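Local atomic coordinates of NADH dehydrogenase, putative (Plasmodium falciparum, PDB entry 5JWC), a protein that probably acts as a type II NADH dehydrogenase, passing electrons from NADH through its bound FAD to ubiquinone. Residues E183-M188 with K220-F225; T262-I267 with E284-S289; I359-G364 with Q376-K381. All coordinates share one frame; numbering follows the deposited sequence.

Interaction 1 of 3, residues E183-M188 with K220-F225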
loop_
_atom_site.group_PDB
_atom_site.type_symbol
_atom_site.label_atom_id
_atom_site.label_comp_id
_atom_site.label_asym_id
_atom_site.label_seq_id
_atom_site.Cartn_x
_atom_site.Cartn_y
_atom_site.Cartn_z
ATOM N N GLU A 183 9.299 -31.778 0.529
ATOM C CA GLU A 183 7.914 -32.202 0.648
ATOM C C GLU A 183 7.079 -31.113 1.320
ATOM O O GLU A 183 5.928 -30.886 0.949
ATOM C CB GLU A 183 7.809 -33.519 1.417
ATOM C CG GLU A 183 6.721 -34.439 0.867
ATOM C CD GLU A 183 6.852 -34.656 -0.648
ATOM O OE1 GLU A 183 7.953 -35.050 -1.107
ATOM O OE2 GLU A 183 5.858 -34.423 -1.375
ATOM N N GLU A 184 7.640 -30.454 2.326
ATOM C CA GLU A 184 6.901 -29.395 3.002
ATOM C C GLU A 184 6.709 -28.206 2.068
ATOM O O GLU A 184 5.688 -27.526 2.132
ATOM C CB GLU A 184 7.612 -28.925 4.276
ATOM C CG GLU A 184 7.757 -29.973 5.367
ATOM C CD GLU A 184 8.834 -29.600 6.393
ATOM O OE1 GLU A 184 10.037 -29.532 6.032
ATOM O OE2 GLU A 184 8.468 -29.338 7.560
ATOM N N LYS A 185 7.697 -27.975 1.207
ATOM C CA LYS A 185 7.647 -26.896 0.229
ATOM C C LYS A 185 6.529 -27.126 -0.788
ATOM O O LYS A 185 5.767 -26.203 -1.097
ATOM C CB LYS A 185 8.988 -26.756 -0.504
ATOM C CG LYS A 185 10.148 -26.209 0.329
ATOM C CD LYS A 185 11.369 -25.957 -0.558
ATOM C CE LYS A 185 12.668 -25.978 0.242
ATOM N NZ LYS A 185 13.870 -25.634 -0.574
ATOM N N LYS A 186 6.442 -28.348 -1.316
ATOM C CA LYS A 186 5.422 -28.669 -2.311
ATOM C C LYS A 186 4.034 -28.430 -1.733
ATOM O O LYS A 186 3.143 -27.983 -2.431
ATOM C CB LYS A 186 5.530 -30.117 -2.787
ATOM C CG LYS A 186 6.771 -30.439 -3.586
ATOM C CD LYS A 186 6.727 -31.907 -4.037
ATOM C CE LYS A 186 8.079 -32.407 -4.517
ATOM N NZ LYS A 186 8.065 -33.888 -4.749
ATOM N N LYS A 187 3.866 -28.725 -0.452
ATOM C CA LYS A 187 2.590 -28.497 0.205
ATOM C C LYS A 187 2.326 -27.011 0.409
ATOM O O LYS A 187 1.223 -26.528 0.150
ATOM C CB LYS A 187 2.534 -29.222 1.547
ATOM C CG LYS A 187 2.604 -30.744 1.438
ATOM C CD LYS A 187 2.168 -31.378 2.751
ATOM C CE LYS A 187 2.497 -32.863 2.805
ATOM N NZ LYS A 187 2.123 -33.449 4.132
ATOM N N MET A 188 3.343 -26.286 0.864
ATOM C CA MET A 188 3.185 -24.863 1.154
ATOM C C MET A 188 3.050 -24.022 -0.109
ATOM O O MET A 188 2.403 -22.985 -0.092
ATOM C CB MET A 188 4.361 -24.348 1.979
ATOM C CG MET A 188 4.163 -24.473 3.475
ATOM S SD MET A 188 5.602 -23.834 4.371
ATOM C CE MET A 188 6.774 -25.157 4.097
ATOM N N LYS A 220 14.387 -18.911 -8.168
ATOM C CA LYS A 220 14.585 -20.047 -9.070
ATOM C C LYS A 220 14.669 -21.397 -8.350
ATOM O O LYS A 220 14.168 -22.398 -8.857
ATOM C CB LYS A 220 15.829 -19.838 -9.923
ATOM C CG LYS A 220 15.962 -20.879 -11.017
ATOM C CD LYS A 220 17.232 -20.711 -11.833
ATOM C CE LYS A 220 17.380 -21.871 -12.809
ATOM N NZ LYS A 220 18.551 -21.694 -13.712
ATOM N N ASP A 221 15.248 -21.419 -7.154
ATOM C CA ASP A 221 15.454 -22.676 -6.426
ATOM C C ASP A 221 14.175 -23.339 -5.915
ATOM O O ASP A 221 14.197 -24.521 -5.585
ATOM C CB ASP A 221 16.403 -22.452 -5.245
ATOM C CG ASP A 221 17.858 -22.296 -5.685
ATOM O OD1 ASP A 221 18.640 -21.638 -4.956
ATOM O OD2 ASP A 221 18.217 -22.834 -6.762
ATOM N N ILE A 222 13.073 -22.593 -5.828
ATOM C CA ILE A 222 11.823 -23.183 -5.358
ATOM C C ILE A 222 10.741 -23.153 -6.429
ATOM O O ILE A 222 9.635 -23.626 -6.193
ATOM C CB ILE A 222 11.276 -22.489 -4.082
ATOM C CG1 ILE A 222 10.987 -21.005 -4.342
ATOM C CG2 ILE A 222 12.233 -22.672 -2.896
ATOM C CD1 ILE A 222 10.321 -20.312 -3.150
ATOM N N PHE A 223 11.066 -22.612 -7.602
ATOM C CA PHE A 223 10.094 -22.469 -8.678
ATOM C C PHE A 223 9.396 -23.782 -8.970
ATOM O O PHE A 223 8.170 -23.826 -9.113
ATOM C CB PHE A 223 10.747 -21.952 -9.955
ATOM C CG PHE A 223 9.845 -22.027 -11.161
ATOM C CD1 PHE A 223 8.825 -21.103 -11.340
ATOM C CD2 PHE A 223 10.001 -23.039 -12.106
ATOM C CE1 PHE A 223 7.976 -21.179 -12.447
ATOM C CE2 PHE A 223 9.157 -23.125 -13.211
ATOM C CZ PHE A 223 8.143 -22.188 -13.383
ATOM N N ASN A 224 10.188 -24.851 -9.024
ATOM C CA ASN A 224 9.709 -26.173 -9.412
ATOM C C ASN A 224 8.746 -26.792 -8.415
ATOM O O ASN A 224 8.039 -27.730 -8.753
ATOM C CB ASN A 224 10.895 -27.125 -9.606
ATOM C CG ASN A 224 11.668 -26.847 -10.880
ATOM O OD1 ASN A 224 11.086 -26.549 -11.937
ATOM N ND2 ASN A 224 12.994 -26.946 -10.793
ATOM N N PHE A 225 8.712 -26.271 -7.191
ATOM C CA PHE A 225 7.789 -26.793 -6.181
ATOM C C PHE A 225 6.431 -26.096 -6.154
ATOM O O PHE A 225 5.540 -26.502 -5.420
ATOM C CB PHE A 225 8.436 -26.700 -4.803
ATOM C CG PHE A 225 9.774 -27.368 -4.736
ATOM C CD1 PHE A 225 9.951 -28.619 -5.307
ATOM C CD2 PHE A 225 10.856 -26.748 -4.130
ATOM C CE1 PHE A 225 11.179 -29.257 -5.258
ATOM C CE2 PHE A 225 12.092 -27.382 -4.079
ATOM C CZ PHE A 225 12.251 -28.634 -4.643
HETATM O O HOH W 1 3.227 -27.402 -4.821
#

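Interaction 2 of 3, residues T262-I267 with E284-S289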
loop_
_atom_site.group_PDB
_atom_site.type_symbol
_atom_site.label_atom_id
_atom_site.label_comp_id
_atom_site.label_asym_id
_atom_site.label_seq_id
_atom_site.Cartn_x
_atom_site.Cartn_y
_atom_site.Cartn_z
ATOM N N THR A 262 -12.102 -29.125 -12.627
ATOM C CA THR A 262 -13.527 -29.062 -12.950
ATOM C C THR A 262 -14.246 -30.304 -12.406
ATOM O O THR A 262 -13.604 -31.314 -12.096
ATOM C CB THR A 262 -13.763 -28.939 -14.459
ATOM O OG1 THR A 262 -12.760 -29.677 -15.165
ATOM C CG2 THR A 262 -13.680 -27.481 -14.870
ATOM N N ASN A 263 -15.565 -30.213 -12.262
ATOM C CA ASN A 263 -16.373 -31.316 -11.715
ATOM C C ASN A 263 -15.929 -31.723 -10.309
ATOM O O ASN A 263 -15.954 -32.906 -9.959
ATOM C CB ASN A 263 -16.347 -32.549 -12.646
ATOM C CG ASN A 263 -16.953 -32.251 -14.010
ATOM O OD1 ASN A 263 -18.135 -31.949 -14.110
ATOM N ND2 ASN A 263 -16.143 -32.334 -15.057
ATOM N N TYR A 264 -15.547 -30.727 -9.509
ATOM C CA TYR A 264 -15.226 -30.931 -8.104
ATOM C C TYR A 264 -15.685 -29.737 -7.283
ATOM O O TYR A 264 -15.627 -28.602 -7.742
ATOM C CB TYR A 264 -13.726 -31.129 -7.904
ATOM C CG TYR A 264 -13.200 -32.510 -8.219
ATOM C CD1 TYR A 264 -13.299 -33.544 -7.284
ATOM C CD2 TYR A 264 -12.548 -32.767 -9.418
ATOM C CE1 TYR A 264 -12.791 -34.807 -7.560
ATOM C CE2 TYR A 264 -12.038 -34.023 -9.703
ATOM C CZ TYR A 264 -12.164 -35.034 -8.769
ATOM O OH TYR A 264 -11.660 -36.278 -9.051
ATOM N N TYR A 265 -16.134 -29.976 -6.062
ATOM C CA TYR A 265 -16.402 -28.844 -5.194
ATOM C C TYR A 265 -15.902 -29.123 -3.780
ATOM O O TYR A 265 -15.708 -30.277 -3.374
ATOM C CB TYR A 265 -17.893 -28.479 -5.211
ATOM C CG TYR A 265 -18.821 -29.611 -4.871
ATOM C CD1 TYR A 265 -19.318 -29.754 -3.581
ATOM C CD2 TYR A 265 -19.215 -30.531 -5.843
ATOM C CE1 TYR A 265 -20.178 -30.789 -3.256
ATOM C CE2 TYR A 265 -20.072 -31.576 -5.530
ATOM C CZ TYR A 265 -20.554 -31.696 -4.232
ATOM O OH TYR A 265 -21.408 -32.723 -3.898
ATOM N N VAL A 266 -15.649 -28.046 -3.051
ATOM C CA VAL A 266 -15.051 -28.142 -1.730
ATOM C C VAL A 266 -16.114 -28.466 -0.687
ATOM O O VAL A 266 -17.203 -27.908 -0.725
ATOM C CB VAL A 266 -14.332 -26.834 -1.365
ATOM C CG1 VAL A 266 -13.838 -26.886 0.066
ATOM C CG2 VAL A 266 -13.188 -26.580 -2.344
ATOM N N ILE A 267 -15.805 -29.378 0.230
ATOM C CA ILE A 267 -16.765 -29.774 1.251
ATOM C C ILE A 267 -16.256 -29.547 2.662
ATOM O O ILE A 267 -17.025 -29.579 3.615
ATOM C CB ILE A 267 -17.152 -31.250 1.097
ATOM C CG1 ILE A 267 -15.895 -32.117 1.072
ATOM C CG2 ILE A 267 -17.954 -31.441 -0.171
ATOM C CD1 ILE A 267 -16.173 -33.607 0.988
ATOM N N GLU A 284 -16.586 -40.390 -4.532
ATOM C CA GLU A 284 -15.186 -40.020 -4.714
ATOM C C GLU A 284 -14.864 -38.673 -4.066
ATOM O O GLU A 284 -15.463 -37.637 -4.390
ATOM C CB GLU A 284 -14.819 -39.999 -6.199
ATOM C CG GLU A 284 -14.737 -41.387 -6.826
ATOM C CD GLU A 284 -13.744 -42.306 -6.109
ATOM O OE1 GLU A 284 -12.515 -42.085 -6.254
ATOM O OE2 GLU A 284 -14.194 -43.246 -5.402
ATOM N N LYS A 285 -13.921 -38.718 -3.134
ATOM C CA LYS A 285 -13.441 -37.544 -2.428
ATOM C C LYS A 285 -11.933 -37.509 -2.576
ATOM O O LYS A 285 -11.315 -38.535 -2.853
ATOM C CB LYS A 285 -13.828 -37.585 -0.948
ATOM C CG LYS A 285 -15.306 -37.497 -0.662
ATOM C CD LYS A 285 -15.584 -37.885 0.791
ATOM C CE LYS A 285 -17.055 -37.706 1.139
ATOM N NZ LYS A 285 -17.921 -38.418 0.164
ATOM N N LYS A 286 -11.339 -36.329 -2.429
ATOM C CA LYS A 286 -9.884 -36.225 -2.404
ATOM C C LYS A 286 -9.475 -35.226 -1.335
ATOM O O LYS A 286 -10.173 -34.242 -1.090
ATOM C CB LYS A 286 -9.314 -35.798 -3.767
ATOM C CG LYS A 286 -9.974 -36.453 -4.987
ATOM C CD LYS A 286 -9.188 -37.657 -5.547
ATOM C CE LYS A 286 -10.095 -38.611 -6.325
ATOM N NZ LYS A 286 -10.144 -39.979 -5.736
ATOM N N LYS A 287 -8.356 -35.509 -0.685
ATOM C CA LYS A 287 -7.774 -34.620 0.310
ATOM C C LYS A 287 -6.571 -33.987 -0.360
ATOM O O LYS A 287 -5.791 -34.691 -1.004
ATOM C CB LYS A 287 -7.377 -35.388 1.576
ATOM C CG LYS A 287 -6.854 -34.540 2.737
ATOM C CD LYS A 287 -6.543 -35.432 3.937
ATOM C CE LYS A 287 -5.637 -34.753 4.962
ATOM N NZ LYS A 287 -4.310 -34.348 4.415
ATOM N N LEU A 288 -6.449 -32.666 -0.262
ATOM C CA LEU A 288 -5.377 -31.926 -0.929
ATOM C C LEU A 288 -4.668 -31.006 0.057
ATOM O O LEU A 288 -5.333 -30.268 0.790
ATOM C CB LEU A 288 -5.939 -31.076 -2.071
ATOM C CG LEU A 288 -5.962 -31.595 -3.498
ATOM C CD1 LEU A 288 -6.612 -32.942 -3.545
ATOM C CD2 LEU A 288 -6.742 -30.616 -4.363
ATOM N N SER A 289 -3.336 -31.017 0.054
ATOM C CA SER A 289 -2.586 -30.046 0.847
ATOM C C SER A 289 -2.556 -28.699 0.134
ATOM O O SER A 289 -2.681 -28.630 -1.098
ATOM C CB SER A 289 -1.163 -30.533 1.115
ATOM O OG SER A 289 -1.182 -31.677 1.937
#

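Interaction 3 of 3, residues I359-G364 with Q376-K381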
loop_
_atom_site.group_PDB
_atom_site.type_symbol
_atom_site.label_atom_id
_atom_site.label_comp_id
_atom_site.label_asym_id
_atom_site.label_seq_id
_atom_site.Cartn_x
_atom_site.Cartn_y
_atom_site.Cartn_z
ATOM N N ILE A 359 -55.078 -5.866 -24.248
ATOM C CA ILE A 359 -55.925 -6.238 -25.384
ATOM C C ILE A 359 -56.435 -5.002 -26.135
ATOM O O ILE A 359 -56.315 -4.921 -27.356
ATOM C CB ILE A 359 -57.108 -7.113 -24.933
ATOM C CG1 ILE A 359 -56.595 -8.511 -24.576
ATOM C CG2 ILE A 359 -58.157 -7.221 -26.036
ATOM C CD1 ILE A 359 -57.531 -9.319 -23.716
ATOM N N LYS A 360 -56.983 -4.035 -25.400
ATOM C CA LYS A 360 -57.450 -2.779 -26.000
ATOM C C LYS A 360 -56.336 -2.061 -26.757
ATOM O O LYS A 360 -56.556 -1.555 -27.852
ATOM C CB LYS A 360 -58.038 -1.864 -24.923
ATOM C CG LYS A 360 -59.212 -2.480 -24.173
ATOM C CD LYS A 360 -59.911 -1.468 -23.273
ATOM C CE LYS A 360 -60.732 -2.186 -22.199
ATOM N NZ LYS A 360 -61.354 -1.227 -21.242
ATOM N N ILE A 361 -55.143 -2.016 -26.169
ATOM C CA ILE A 361 -53.985 -1.378 -26.797
ATOM C C ILE A 361 -53.626 -2.011 -28.153
ATOM O O ILE A 361 -53.225 -1.322 -29.097
ATOM C CB ILE A 361 -52.756 -1.441 -25.852
ATOM C CG1 ILE A 361 -52.991 -0.565 -24.620
ATOM C CG2 ILE A 361 -51.487 -1.002 -26.565
ATOM C CD1 ILE A 361 -51.893 -0.670 -23.592
ATOM N N LEU A 362 -53.782 -3.327 -28.246
ATOM C CA LEU A 362 -53.422 -4.070 -29.454
ATOM C C LEU A 362 -54.257 -3.673 -30.676
ATOM O O LEU A 362 -55.474 -3.487 -30.598
ATOM C CB LEU A 362 -53.510 -5.582 -29.207
ATOM C CG LEU A 362 -52.469 -6.091 -28.202
ATOM C CD1 LEU A 362 -52.283 -7.605 -28.294
ATOM C CD2 LEU A 362 -51.125 -5.368 -28.359
ATOM N N THR A 363 -53.560 -3.511 -31.797
ATOM C CA THR A 363 -54.145 -3.064 -33.059
ATOM C C THR A 363 -54.732 -4.225 -33.873
ATOM O O THR A 363 -54.056 -5.209 -34.184
ATOM C CB THR A 363 -53.074 -2.311 -33.906
ATOM O OG1 THR A 363 -53.091 -0.919 -33.571
ATOM C CG2 THR A 363 -53.324 -2.452 -35.409
ATOM N N GLY A 364 -56.023 -4.094 -34.170
ATOM C CA GLY A 364 -56.793 -5.080 -34.908
ATOM C C GLY A 364 -57.622 -5.857 -33.894
ATOM O O GLY A 364 -57.683 -5.459 -32.723
ATOM N N GLN A 376 -44.626 -3.554 -28.929
ATOM C CA GLN A 376 -43.614 -3.898 -27.957
ATOM C C GLN A 376 -42.734 -2.713 -27.549
ATOM O O GLN A 376 -42.337 -2.620 -26.402
ATOM C CB GLN A 376 -42.761 -5.041 -28.524
ATOM C CG GLN A 376 -41.727 -5.558 -27.589
ATOM C CD GLN A 376 -40.389 -4.972 -27.920
ATOM O OE1 GLN A 376 -40.206 -4.397 -28.999
ATOM N NE2 GLN A 376 -39.448 -5.081 -26.990
ATOM N N SER A 377 -42.495 -1.777 -28.458
ATOM C CA SER A 377 -41.813 -0.531 -28.103
ATOM C C SER A 377 -42.564 0.254 -27.032
ATOM O O SER A 377 -41.969 0.707 -26.061
ATOM C CB SER A 377 -41.611 0.363 -29.327
ATOM O OG SER A 377 -42.772 1.138 -29.577
ATOM N N GLU A 378 -43.865 0.442 -27.226
ATOM C CA GLU A 378 -44.665 1.230 -26.296
ATOM C C GLU A 378 -44.869 0.533 -24.953
ATOM O O GLU A 378 -44.775 1.166 -23.897
ATOM C CB GLU A 378 -46.021 1.578 -26.916
ATOM C CG GLU A 378 -47.016 2.168 -25.927
ATOM C CD GLU A 378 -48.381 2.481 -26.538
ATOM O OE1 GLU A 378 -48.943 1.623 -27.257
ATOM O OE2 GLU A 378 -48.892 3.594 -26.282
ATOM N N LEU A 379 -45.147 -0.764 -24.981
ATOM C CA LEU A 379 -45.519 -1.444 -23.750
ATOM C C LEU A 379 -44.290 -1.764 -22.906
ATOM O O LEU A 379 -44.385 -1.957 -21.694
ATOM C CB LEU A 379 -46.283 -2.729 -24.078
ATOM C CG LEU A 379 -47.736 -2.572 -24.542
ATOM C CD1 LEU A 379 -48.289 -3.910 -25.022
ATOM C CD2 LEU A 379 -48.591 -1.997 -23.420
ATOM N N THR A 380 -43.127 -1.784 -23.543
ATOM C CA THR A 380 -41.890 -2.060 -22.820
ATOM C C THR A 380 -41.540 -0.908 -21.862
ATOM O O THR A 380 -40.872 -1.114 -20.855
ATOM C CB THR A 380 -40.740 -2.337 -23.817
ATOM O OG1 THR A 380 -39.675 -3.042 -23.176
ATOM C CG2 THR A 380 -40.203 -1.064 -24.401
ATOM N N LYS A 381 -42.054 0.290 -22.138
ATOM C CA LYS A 381 -41.872 1.415 -21.218
ATOM C C LYS A 381 -42.567 1.145 -19.885
ATOM O O LYS A 381 -42.167 1.676 -18.852
ATOM C CB LYS A 381 -42.360 2.731 -21.852
ATOM C CG LYS A 381 -41.438 3.203 -22.993
ATOM C CD LYS A 381 -42.011 4.386 -23.777
ATOM C CE LYS A 381 -43.258 4.012 -24.560
ATOM N NZ LYS A 381 -43.689 5.068 -25.523
#

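Interaction 1 of 3, residues E183-M188 with K220-F225
The ring of Phe225 lies against the hydrocarbon parts of Lys185 and Lys186, two successive residues of helix 182-188. Lys185 brings CD to 3.7 Å from Phe225 CD2 and crosses the ring obliquely, while CG of Lys186 meets the other ortho carbon, Phe225 CD1, at 4.0 Å. Lysine suits both places: its methylenes pack on an aromatic ring at the protein surface while the ammonium group is carried onward. In Lys185 the chain beyond CG is extended, which takes NZ past the ring to within 4.1 Å of Ile222 CG2, a van der Waals contact between nearly perpendicular side chains. The backbones also come close, with the CA atoms of Lys186 and Phe225 4.9 Å apart. No direct hydrogen bond joins the segments; instead one water bridges them at rather short distances, donating to Lys186 O (2.5 Å) and to Phe225 O (2.6 Å).

Further out, Glu183 OE1 stands near Lys186 NZ in a long salt bridge, one helical turn back. Phe225 is positioned by its own turn, where its N bonds to Ile222 O at 3.0 Å. Buried Ile222 rests on Leu172 of helix 158-174 and on Thr176, and Lys185 leans on Ile180.

Helix 182-188 leads into strand 190-194, and the turn at Phe225 leads into strand 227-232, its parallel neighbour. The contact thus joins the chain just before the two parallel strands of a beta-alpha-beta crossover whose helix is 198-218, the Rossmann-type unit characteristic of pyridine nucleotide-disulphide oxidoreductases.

Interaction 2 of 3, residues T262-I267 with E284-S289
Tyr264 and Lys286 meet across a three-stranded antiparallel meander, in which strands 264-269 and 285-289 are the outer members and strand 273-278 runs between them. The intervening strand keeps the outer backbones well apart, 8.9 Å between the CA atoms of Tyr264 and Lys285 at their nearest, so the contact is made by side chains alone, which meet across it. Tyrosine and lysine suit this span at the surface, since each offers apolar length and a polar end.

The Tyr264 ring also rests on Ile276 of the middle strand. Its CE1 lies 4.2 Å from Lys286 CG, and its OH is 3.9 Å from Lys286 CE, so the lysine methylenes follow the outer part of the ring obliquely. The bend of the lysine chain at chi2 (-98°) brings CE near the hydroxyl, and a second bend at chi4 (-119°) turns NZ toward Glu284.

Ile267 makes the second bridge. Its CD1 comes 4.2 Å from CE of Lys285, the two side chains nearly perpendicular, and both also touch Gln277 of the middle strand. The CB atoms of Lys285 and Lys286 leave their strand in opposite directions, which separates the two bridges.

The folded Lys286 chain ends in a salt bridge within its own segment: NZ donates to Glu284 OE1 at 3.2 Å, meeting the anti side of the carboxylate 31° out of its plane.

Interaction 3 of 3, residues I359-G364 with Q376-K381
Ile361 and Leu379 form the tight part of this contact: Ile361 CD1 lies 3.6 Å from Leu379 CD2, the two side chains running antiparallel to one another. Their backbones are held well apart, the CA atoms 9.0 Å from one another, so these branched aliphatic chains fill the distance between two short helices. Leucine suits the buried position, where its methyl groups can also pack on Leu386. Ile361 is partly exposed and uses both of its branches: CG1 stands beside the backbone N (chi1 -67°) and carries CD1 to Leu379, while CG2, anti to that N, faces Glu378.

The looser side is formed by Glu378. Its CG is anti to its own backbone N (chi1 169°) and the chain beyond is extended, which brings the carboxylate to Ile361, OE1 lying 3.7 Å from CG2. This is packing without a hydrogen bond, and glutamate fits because the residue is exposed to solvent.

Helix 355-361 ends at Ile361. Leu362, the first residue to leave helical angles, points its CB away from the other segment, though the end of its side chain turns back nearer, and is buried against Phe406. Gln376 NE2 bonds to Leu386 O, tying helix 376-380 to the chain that follows it. Within the helical insertion domain of PfNDH2, the end of helix 355-361 touches helix 403-416 through Ile359 and Leu362, and helix 376-380 through Ile361.

The three contacts follow one another along the chain without interleaving. Interactions 1 and 2 both belong to the pyridine nucleotide-disulphide oxidoreductase region, their centres 22 Å apart, and they touch where Lys187 CD packs on Ser289 OG at 3.5 Å. The five-stranded parallel sheet connects them further: helix 182-188 and strand 285-289 precede its neighbouring strands 190-194 and 292-295, and strand 264-269 follows its edge strand 259-262. Interaction 3 is remote, its centre 67 Å from interaction 1 and 53 Å from interaction 2, in the helical insertion domain. The first two contacts thus elaborate the Rossmann-type framework, whereas the third packs helices of a separate addition to it.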